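Local structure of endonuclease and methylase LlaGI (Lactococcus lactis, 5FFJ) at residues A[595-600]-A[815-820]; A[632-637]-A[831-836]; A[739-744]-A[787-792]. The protein probably recognises, methylates and cleaves DNA as a Type ISP restriction-modification enzyme with a helicase-like ATPase, in a form here lacking its nuclease. All coordinates share one frame; numbering follows the deposited sequence.

The three contacts lie close together, their centres about 15 to 17 Å apart, on the same side of the chain's centre. Contacts 1 and 2 bring segments of the coupler domain against segments of the methylase that carry two successive helices, 818-821 and 834-841, and a weak hydrogen bond from L815 N to N836 OD1 ties them together. Contact 3 lies wholly within the methylase, at the glycine-rich loop expected to hold the cofactor. It meets contact 1 where F819 and T818 touch F740, and contact 2 where Y787 packs on V634. Nearest atoms lie about 7 Å from the bound DNA for contact 3, 10 Å for contact 1 and 21 Å for contact 2.

Contact 1 (A[595-600]-A[815-820]); sequences NINDSI and LTDTFE
L815, at the edge strand 813-815, sets CD2 against the tip of I596, with 4.3 Å between L815 CD2 and I596 CD1. T816 follows with its flank to N595: its methyl CG2, anti to the carbonyl carbon, lies 3.4 Å from N595 O, and the same oxygen receives a CA-H...O contact from T816 CA. N595 ND2 is hydrogen-bonded to S591 O, within its own helix. At D817 the second branch of I596 takes over, I596 CG2 lying 4.0 Å from D817 CB. With CG anti to its own backbone N (chi1 177°), D817 swings its carboxylate along its own chain, where OD1 accepts a weak, 3.4 Å bond from F819 N. E820 then returns to the coupler loop. Its CG, anti to the backbone N (chi1 -169°), lies with CB against I596 O, at 3.2 Å from I596 O to E820 CG; the bend at chi2 (73°) then directs the carboxylate on. D817 is the N-cap of the short helix 818-821, shortly after the outermost strand of a Rossmann-like methyltransferase sheet, a position consistent with the motif III region of adenine-specific DNA methyltransferases.

Contact 2 (A[632-637]-A[831-836]); sequences NPVSQA and DYFGTN
A637 CB sits over one face of the F833 ring, 3.8 Å from the centroid and 30° off the ring normal, in a CH-pi contact. The methyl leans to one side of the ring, so that CD1 and CE1 of F833 are its nearest atoms. V634 reaches the same ring differently: its CG1, anti to the backbone N, comes in at the edge near the ring plane, 4.1 Å from F833 CE1. Its other branch, CG2, points to the amide of N836, with V634 CG2 and N836 ND2 3.2 Å apart. F833 CG stands beside its own backbone N, and the ring end comes nearer to the coupler helix than CB does. One turn back along helix 633-646 from A637, P633 CB meets T835 CG2 at 3.3 Å, a methyl-to-ring touch at the more exposed margin. Y832 lies obliquely by A637 O and sends its hydroxyl on to E584 OE2. The start of the coupler helix is held by N632 as N-cap: N632 OD1 accepts from S635 N at 2.5 Å, in its carbonyl plane and nearly straight (168°), and a weak bond comes from S635 OG. P633, V634 and A637 meet the other segment through carbon atoms of their side chains. F833 and Y832 lie between the coupler helices 580-595, which touches them through S591, and 633-646, while helix 783-797 of the methylase packs on the other segment, with Y786 on P633 and V634.

Contact 3 (A[739-744]-A[787-792]); sequences PFTGTG and YIAAIN
The sequence PFTGTG after strand 736-738 matches the first motif of Rossmann-like adenine-specific DNA methyltransferases, consistent with the glycine-rich loop that in relatives binds S-adenosylmethionine. It packs here on helix 783-797, which follows the neighbouring parallel strand 776-780. The tight part centres on A789, whose small methyl fits against the bend of the loop: A789 CB lies 3.5 Å from G742 O and 3.8 Å from G744 N, with T741 CG2 a little further off at 4.1 Å. Beside it A789 CA makes a CA-H...O contact with T743 O, 3.4 Å long and with an angle of 154° at the hydrogen. The loop keeps its own shape through G744 N bonded to T741 O and through positive phi at both G742 and G744, while T741 is fixed to N779 by backbone hydrogen bonds. F740 takes no part here; its side chain touches P855 and P856 of the NPPY sequence.

The outer side is looser, and there Y685 and I681 of helix 676-692 touch I788 and N792. T743 and I788, both partly exposed, barely meet, their CG2 methyls 4.5 Å apart, and T743 OG1 turns instead to T745 OG1. N792 meets T743 O through CB, 4.0 Å away. With its CG anti to the carbonyl carbon, its amide folds back along the helix, where N792 ND2 donates to I788 O at 2.4 Å from above the carbonyl plane, sharing that oxygen with N792 N.

Contact 1 (A[595-600]-A[815-820])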
loop_
_atom_site.group_PDB
_atom_site.type_symbol
_atom_site.label_atom_id
_atom_site.label_comp_id
_atom_site.label_asym_id
_atom_site.label_seq_id
_atom_site.Cartn_x
_atom_site.Cartn_y
_atom_site.Cartn_z
ATOM N N ASN A 595 9.724 -16.711 17.653
ATOM C CA ASN A 595 10.599 -15.579 17.361
ATOM C C ASN A 595 9.891 -14.279 16.965
ATOM O O ASN A 595 10.498 -13.212 17.043
ATOM C CB ASN A 595 11.582 -15.974 16.259
ATOM C CG ASN A 595 12.773 -16.750 16.794
ATOM O OD1 ASN A 595 13.791 -16.165 17.167
ATOM N ND2 ASN A 595 12.648 -18.070 16.844
ATOM N N ILE A 596 8.624 -14.355 16.556
ATOM C CA ILE A 596 7.890 -13.154 16.147
ATOM C C ILE A 596 6.449 -13.131 16.661
ATOM O O ILE A 596 6.135 -12.380 17.580
ATOM C CB ILE A 596 7.868 -12.998 14.599
ATOM C CG1 ILE A 596 9.291 -12.894 14.043
ATOM C CG2 ILE A 596 7.061 -11.756 14.178
ATOM C CD1 ILE A 596 9.838 -14.188 13.450
ATOM N N ASN A 597 5.582 -13.956 16.079
ATOM C CA ASN A 597 4.138 -13.792 16.258
ATOM C C ASN A 597 3.340 -15.088 16.144
ATOM O O ASN A 597 3.709 -15.989 15.395
ATOM C CB ASN A 597 3.584 -12.809 15.212
ATOM C CG ASN A 597 3.847 -11.350 15.556
ATOM O OD1 ASN A 597 3.954 -10.973 16.724
ATOM N ND2 ASN A 597 3.923 -10.513 14.525
ATOM N N ASP A 598 2.223 -15.163 16.865
ATOM C CA ASP A 598 1.234 -16.212 16.624
ATOM C C ASP A 598 0.482 -15.893 15.326
ATOM O O ASP A 598 -0.206 -16.749 14.768
ATOM C CB ASP A 598 0.245 -16.341 17.791
ATOM C CG ASP A 598 0.876 -16.030 19.139
ATOM O OD1 ASP A 598 2.102 -16.221 19.285
ATOM O OD2 ASP A 598 0.140 -15.601 20.058
ATOM N N SER A 599 0.629 -14.650 14.865
ATOM C CA SER A 599 0.077 -14.182 13.590
ATOM C C SER A 599 0.426 -15.116 12.439
ATOM O O SER A 599 -0.365 -15.298 11.511
ATOM C CB SER A 599 0.595 -12.769 13.290
ATOM O OG SER A 599 0.016 -12.219 12.120
ATOM N N ILE A 600 1.614 -15.709 12.508
ATOM C CA ILE A 600 2.073 -16.631 11.478
ATOM C C ILE A 600 1.438 -18.005 11.658
ATOM O O ILE A 600 1.182 -18.440 12.782
ATOM C CB ILE A 600 3.614 -16.772 11.496
ATOM C CG1 ILE A 600 4.277 -15.427 11.189
ATOM C CG2 ILE A 600 4.074 -17.828 10.487
ATOM C CD1 ILE A 600 5.775 -15.419 11.414
ATOM N N LEU A 815 16.265 -11.342 14.231
ATOM C CA LEU A 815 15.023 -11.303 13.462
ATOM C C LEU A 815 13.802 -11.441 14.380
ATOM O O LEU A 815 13.365 -12.557 14.666
ATOM C CB LEU A 815 15.003 -12.424 12.426
ATOM C CG LEU A 815 13.706 -12.536 11.623
ATOM C CD1 LEU A 815 13.722 -11.595 10.435
ATOM C CD2 LEU A 815 13.476 -13.970 11.200
ATOM N N THR A 816 13.231 -10.317 14.810
ATOM C CA THR A 816 12.202 -10.339 15.850
ATOM C C THR A 816 11.201 -9.194 15.785
ATOM O O THR A 816 11.397 -8.206 15.078
ATOM C CB THR A 816 12.824 -10.280 17.260
ATOM O OG1 THR A 816 13.806 -9.236 17.307
ATOM C CG2 THR A 816 13.465 -11.604 17.638
ATOM N N ASP A 817 10.127 -9.355 16.551
ATOM C CA ASP A 817 9.197 -8.280 16.865
ATOM C C ASP A 817 9.536 -7.767 18.258
ATOM O O ASP A 817 9.177 -8.399 19.253
ATOM C CB ASP A 817 7.751 -8.780 16.807
ATOM C CG ASP A 817 6.743 -7.712 17.192
ATOM O OD1 ASP A 817 7.090 -6.512 17.136
ATOM O OD2 ASP A 817 5.599 -8.073 17.543
ATOM N N THR A 818 10.233 -6.634 18.327
ATOM C CA THR A 818 10.764 -6.135 19.595
ATOM C C THR A 818 9.652 -5.926 20.609
ATOM O O THR A 818 9.891 -5.946 21.814
ATOM C CB THR A 818 11.525 -4.803 19.433
ATOM O OG1 THR A 818 10.597 -3.717 19.336
ATOM C CG2 THR A 818 12.408 -4.829 18.204
ATOM N N PHE A 819 8.438 -5.720 20.115
ATOM C CA PHE A 819 7.292 -5.552 20.990
ATOM C C PHE A 819 6.938 -6.876 21.661
ATOM O O PHE A 819 6.694 -6.923 22.866
ATOM C CB PHE A 819 6.093 -5.019 20.209
ATOM C CG PHE A 819 6.258 -3.607 19.724
ATOM C CD1 PHE A 819 6.703 -2.612 20.578
ATOM C CD2 PHE A 819 5.962 -3.273 18.413
ATOM C CE1 PHE A 819 6.852 -1.312 20.135
ATOM C CE2 PHE A 819 6.111 -1.974 17.964
ATOM C CZ PHE A 819 6.555 -0.993 18.827
ATOM N N GLU A 820 6.912 -7.950 20.876
ATOM C CA GLU A 820 6.586 -9.275 21.397
ATOM C C GLU A 820 7.720 -9.821 22.265
ATOM O O GLU A 820 7.525 -10.759 23.035
ATOM C CB GLU A 820 6.293 -10.244 20.247
ATOM C CG GLU A 820 5.685 -11.582 20.672
ATOM C CD GLU A 820 4.234 -11.465 21.099
ATOM O OE1 GLU A 820 3.346 -11.818 20.292
ATOM O OE2 GLU A 820 3.980 -11.030 22.241
#

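Contact 2 (A[632-637]-A[831-836])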
loop_
_atom_site.group_PDB
_atom_site.type_symbol
_atom_site.label_atom_id
_atom_site.label_comp_id
_atom_site.label_asym_id
_atom_site.label_seq_id
_atom_site.Cartn_x
_atom_site.Cartn_y
_atom_site.Cartn_z
ATOM N N ASN A 632 24.984 -17.543 8.254
ATOM C CA ASN A 632 23.822 -16.957 8.925
ATOM C C ASN A 632 22.961 -17.994 9.653
ATOM O O ASN A 632 22.801 -19.116 9.169
ATOM C CB ASN A 632 22.962 -16.200 7.907
ATOM C CG ASN A 632 21.687 -15.649 8.516
ATOM O OD1 ASN A 632 20.665 -16.331 8.569
ATOM N ND2 ASN A 632 21.742 -14.408 8.982
ATOM N N PRO A 633 22.403 -17.623 10.822
ATOM C CA PRO A 633 21.525 -18.530 11.568
ATOM C C PRO A 633 20.172 -18.759 10.900
ATOM O O PRO A 633 19.722 -19.901 10.814
ATOM C CB PRO A 633 21.344 -17.808 12.904
ATOM C CG PRO A 633 21.525 -16.387 12.580
ATOM C CD PRO A 633 22.633 -16.377 11.577
ATOM N N VAL A 634 19.527 -17.686 10.451
ATOM C CA VAL A 634 18.223 -17.797 9.806
ATOM C C VAL A 634 18.343 -18.595 8.515
ATOM O O VAL A 634 17.533 -19.482 8.246
ATOM C CB VAL A 634 17.617 -16.415 9.502
ATOM C CG1 VAL A 634 16.275 -16.566 8.791
ATOM C CG2 VAL A 634 17.455 -15.612 10.787
ATOM N N SER A 635 19.355 -18.266 7.717
ATOM C CA SER A 635 19.670 -19.032 6.522
ATOM C C SER A 635 19.808 -20.499 6.881
ATOM O O SER A 635 19.081 -21.334 6.358
ATOM C CB SER A 635 20.958 -18.530 5.877
ATOM O OG SER A 635 20.830 -17.184 5.458
ATOM N N GLN A 636 20.737 -20.796 7.783
ATOM C CA GLN A 636 20.940 -22.156 8.271
ATOM C C GLN A 636 19.633 -22.756 8.783
ATOM O O GLN A 636 19.314 -23.905 8.483
ATOM C CB GLN A 636 21.994 -22.173 9.380
ATOM N N ALA A 637 18.879 -21.971 9.546
ATOM C CA ALA A 637 17.594 -22.420 10.074
ATOM C C ALA A 637 16.622 -22.713 8.938
ATOM O O ALA A 637 15.820 -23.644 9.022
ATOM C CB ALA A 637 17.011 -21.381 11.015
ATOM N N ASP A 831 13.350 -26.125 19.789
ATOM C CA ASP A 831 13.847 -24.941 19.097
ATOM C C ASP A 831 14.272 -25.138 17.642
ATOM O O ASP A 831 14.878 -26.145 17.265
ATOM C CB ASP A 831 15.033 -24.355 19.868
ATOM C CG ASP A 831 15.781 -25.399 20.673
ATOM O OD1 ASP A 831 15.710 -26.593 20.314
ATOM O OD2 ASP A 831 16.438 -25.023 21.669
ATOM N N TYR A 832 13.895 -24.146 16.844
ATOM C CA TYR A 832 14.517 -23.827 15.569
ATOM C C TYR A 832 14.967 -22.388 15.788
ATOM O O TYR A 832 14.483 -21.746 16.720
ATOM C CB TYR A 832 13.533 -23.945 14.403
ATOM C CG TYR A 832 13.625 -25.186 13.540
ATOM C CD1 TYR A 832 14.604 -25.325 12.558
ATOM C CD2 TYR A 832 12.691 -26.199 13.674
ATOM C CE1 TYR A 832 14.657 -26.465 11.756
ATOM C CE2 TYR A 832 12.736 -27.326 12.885
ATOM C CZ TYR A 832 13.716 -27.458 11.928
ATOM O OH TYR A 832 13.748 -28.588 11.147
ATOM N N PHE A 833 15.894 -21.885 14.978
ATOM C CA PHE A 833 16.380 -20.510 15.132
ATOM C C PHE A 833 16.962 -20.251 16.524
ATOM O O PHE A 833 17.195 -19.102 16.887
ATOM C CB PHE A 833 15.256 -19.491 14.878
ATOM C CG PHE A 833 14.544 -19.663 13.563
ATOM C CD1 PHE A 833 15.016 -19.047 12.417
ATOM C CD2 PHE A 833 13.384 -20.417 13.481
ATOM C CE1 PHE A 833 14.358 -19.196 11.210
ATOM C CE2 PHE A 833 12.721 -20.569 12.277
ATOM C CZ PHE A 833 13.208 -19.956 11.141
ATOM N N GLY A 834 17.195 -21.308 17.298
ATOM C CA GLY A 834 17.583 -21.167 18.694
ATOM C C GLY A 834 18.801 -20.285 18.869
ATOM O O GLY A 834 18.967 -19.613 19.888
ATOM N N THR A 835 19.657 -20.286 17.856
ATOM C CA THR A 835 20.844 -19.445 17.857
ATOM C C THR A 835 20.475 -17.987 17.592
ATOM O O THR A 835 21.188 -17.073 18.007
ATOM C CB THR A 835 21.862 -19.916 16.802
ATOM O OG1 THR A 835 23.015 -19.065 16.827
ATOM C CG2 THR A 835 21.246 -19.891 15.411
ATOM N N ASN A 836 19.353 -17.780 16.905
ATOM C CA ASN A 836 18.882 -16.438 16.569
ATOM C C ASN A 836 18.567 -15.634 17.824
ATOM O O ASN A 836 19.234 -14.642 18.120
ATOM C CB ASN A 836 17.639 -16.519 15.676
ATOM C CG ASN A 836 17.297 -15.196 15.013
ATOM O OD1 ASN A 836 17.588 -14.120 15.538
ATOM N ND2 ASN A 836 16.665 -15.274 13.848
#

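Contact 3 (A[739-744]-A[787-792])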
loop_
_atom_site.group_PDB
_atom_site.type_symbol
_atom_site.label_atom_id
_atom_site.label_comp_id
_atom_site.label_asym_id
_atom_site.label_seq_id
_atom_site.Cartn_x
_atom_site.Cartn_y
_atom_site.Cartn_z
ATOM N N PRO A 739 15.714 -0.900 17.097
ATOM C CA PRO A 739 14.625 -1.880 17.243
ATOM C C PRO A 739 13.864 -2.190 15.960
ATOM O O PRO A 739 13.187 -3.215 15.900
ATOM C CB PRO A 739 13.681 -1.219 18.255
ATOM C CG PRO A 739 14.478 -0.171 18.921
ATOM C CD PRO A 739 15.452 0.309 17.896
ATOM N N PHE A 740 13.945 -1.309 14.969
ATOM C CA PHE A 740 13.262 -1.516 13.696
ATOM C C PHE A 740 14.229 -1.210 12.556
ATOM O O PHE A 740 14.091 -0.217 11.839
ATOM C CB PHE A 740 12.006 -0.648 13.634
ATOM C CG PHE A 740 11.334 -0.486 14.971
ATOM C CD1 PHE A 740 11.627 0.602 15.779
ATOM C CD2 PHE A 740 10.442 -1.439 15.438
ATOM C CE1 PHE A 740 11.023 0.754 17.009
ATOM C CE2 PHE A 740 9.839 -1.296 16.673
ATOM C CZ PHE A 740 10.130 -0.198 17.460
ATOM N N THR A 741 15.212 -2.093 12.416
ATOM C CA THR A 741 16.361 -1.867 11.558
ATOM C C THR A 741 15.988 -1.614 10.096
ATOM O O THR A 741 16.666 -0.854 9.403
ATOM C CB THR A 741 17.337 -3.069 11.645
ATOM O OG1 THR A 741 18.614 -2.696 11.122
ATOM C CG2 THR A 741 16.807 -4.292 10.901
ATOM N N GLY A 742 14.905 -2.231 9.634
ATOM C CA GLY A 742 14.555 -2.187 8.226
ATOM C C GLY A 742 15.685 -2.734 7.377
ATOM O O GLY A 742 15.893 -3.945 7.318
ATOM N N THR A 743 16.421 -1.835 6.728
ATOM C CA THR A 743 17.580 -2.213 5.923
ATOM C C THR A 743 18.893 -1.899 6.648
ATOM O O THR A 743 19.972 -2.011 6.065
ATOM C CB THR A 743 17.569 -1.494 4.557
ATOM O OG1 THR A 743 17.619 -0.076 4.756
ATOM C CG2 THR A 743 16.311 -1.853 3.778
ATOM N N GLY A 744 18.795 -1.502 7.913
ATOM C CA GLY A 744 19.970 -1.229 8.723
ATOM C C GLY A 744 20.595 0.114 8.389
ATOM O O GLY A 744 21.760 0.366 8.705
ATOM N N TYR A 787 17.865 -10.050 5.981
ATOM C CA TYR A 787 19.008 -10.444 5.157
ATOM C C TYR A 787 19.744 -9.229 4.605
ATOM O O TYR A 787 20.942 -9.054 4.831
ATOM C CB TYR A 787 18.555 -11.324 3.987
ATOM C CG TYR A 787 18.128 -12.732 4.347
ATOM C CD1 TYR A 787 18.578 -13.353 5.504
ATOM C CD2 TYR A 787 17.277 -13.447 3.513
ATOM C CE1 TYR A 787 18.189 -14.642 5.822
ATOM C CE2 TYR A 787 16.882 -14.733 3.822
ATOM C CZ TYR A 787 17.340 -15.326 4.977
ATOM O OH TYR A 787 16.946 -16.609 5.284
ATOM N N ILE A 788 19.012 -8.402 3.869
ATOM C CA ILE A 788 19.561 -7.198 3.265
ATOM C C ILE A 788 20.224 -6.306 4.309
ATOM O O ILE A 788 21.285 -5.736 4.065
ATOM C CB ILE A 788 18.459 -6.415 2.527
ATOM C CG1 ILE A 788 17.980 -7.220 1.317
ATOM C CG2 ILE A 788 18.960 -5.039 2.087
ATOM C CD1 ILE A 788 16.723 -6.688 0.681
ATOM N N ALA A 789 19.594 -6.188 5.473
ATOM C CA ALA A 789 20.139 -5.370 6.548
ATOM C C ALA A 789 21.463 -5.937 7.046
ATOM O O ALA A 789 22.400 -5.189 7.320
ATOM C CB ALA A 789 19.147 -5.270 7.691
ATOM N N ALA A 790 21.533 -7.259 7.164
ATOM C CA ALA A 790 22.757 -7.922 7.599
ATOM C C ALA A 790 23.898 -7.621 6.635
ATOM O O ALA A 790 24.929 -7.083 7.036
ATOM C CB ALA A 790 22.540 -9.424 7.713
ATOM N N ILE A 791 23.698 -7.963 5.366
ATOM C CA ILE A 791 24.707 -7.750 4.332
ATOM C C ILE A 791 25.193 -6.303 4.311
ATOM O O ILE A 791 26.393 -6.047 4.374
ATOM C CB ILE A 791 24.165 -8.106 2.931
ATOM C CG1 ILE A 791 23.729 -9.573 2.878
ATOM C CG2 ILE A 791 25.226 -7.832 1.859
ATOM C CD1 ILE A 791 22.986 -9.950 1.608
ATOM N N ASN A 792 24.254 -5.366 4.219
ATOM C CA ASN A 792 24.582 -3.948 4.112
ATOM C C ASN A 792 25.467 -3.446 5.250
ATOM O O ASN A 792 26.249 -2.514 5.068
ATOM C CB ASN A 792 23.300 -3.119 4.053
ATOM C CG ASN A 792 22.661 -3.137 2.679
ATOM O OD1 ASN A 792 22.665 -2.133 1.966
ATOM N ND2 ASN A 792 22.119 -4.287 2.293
#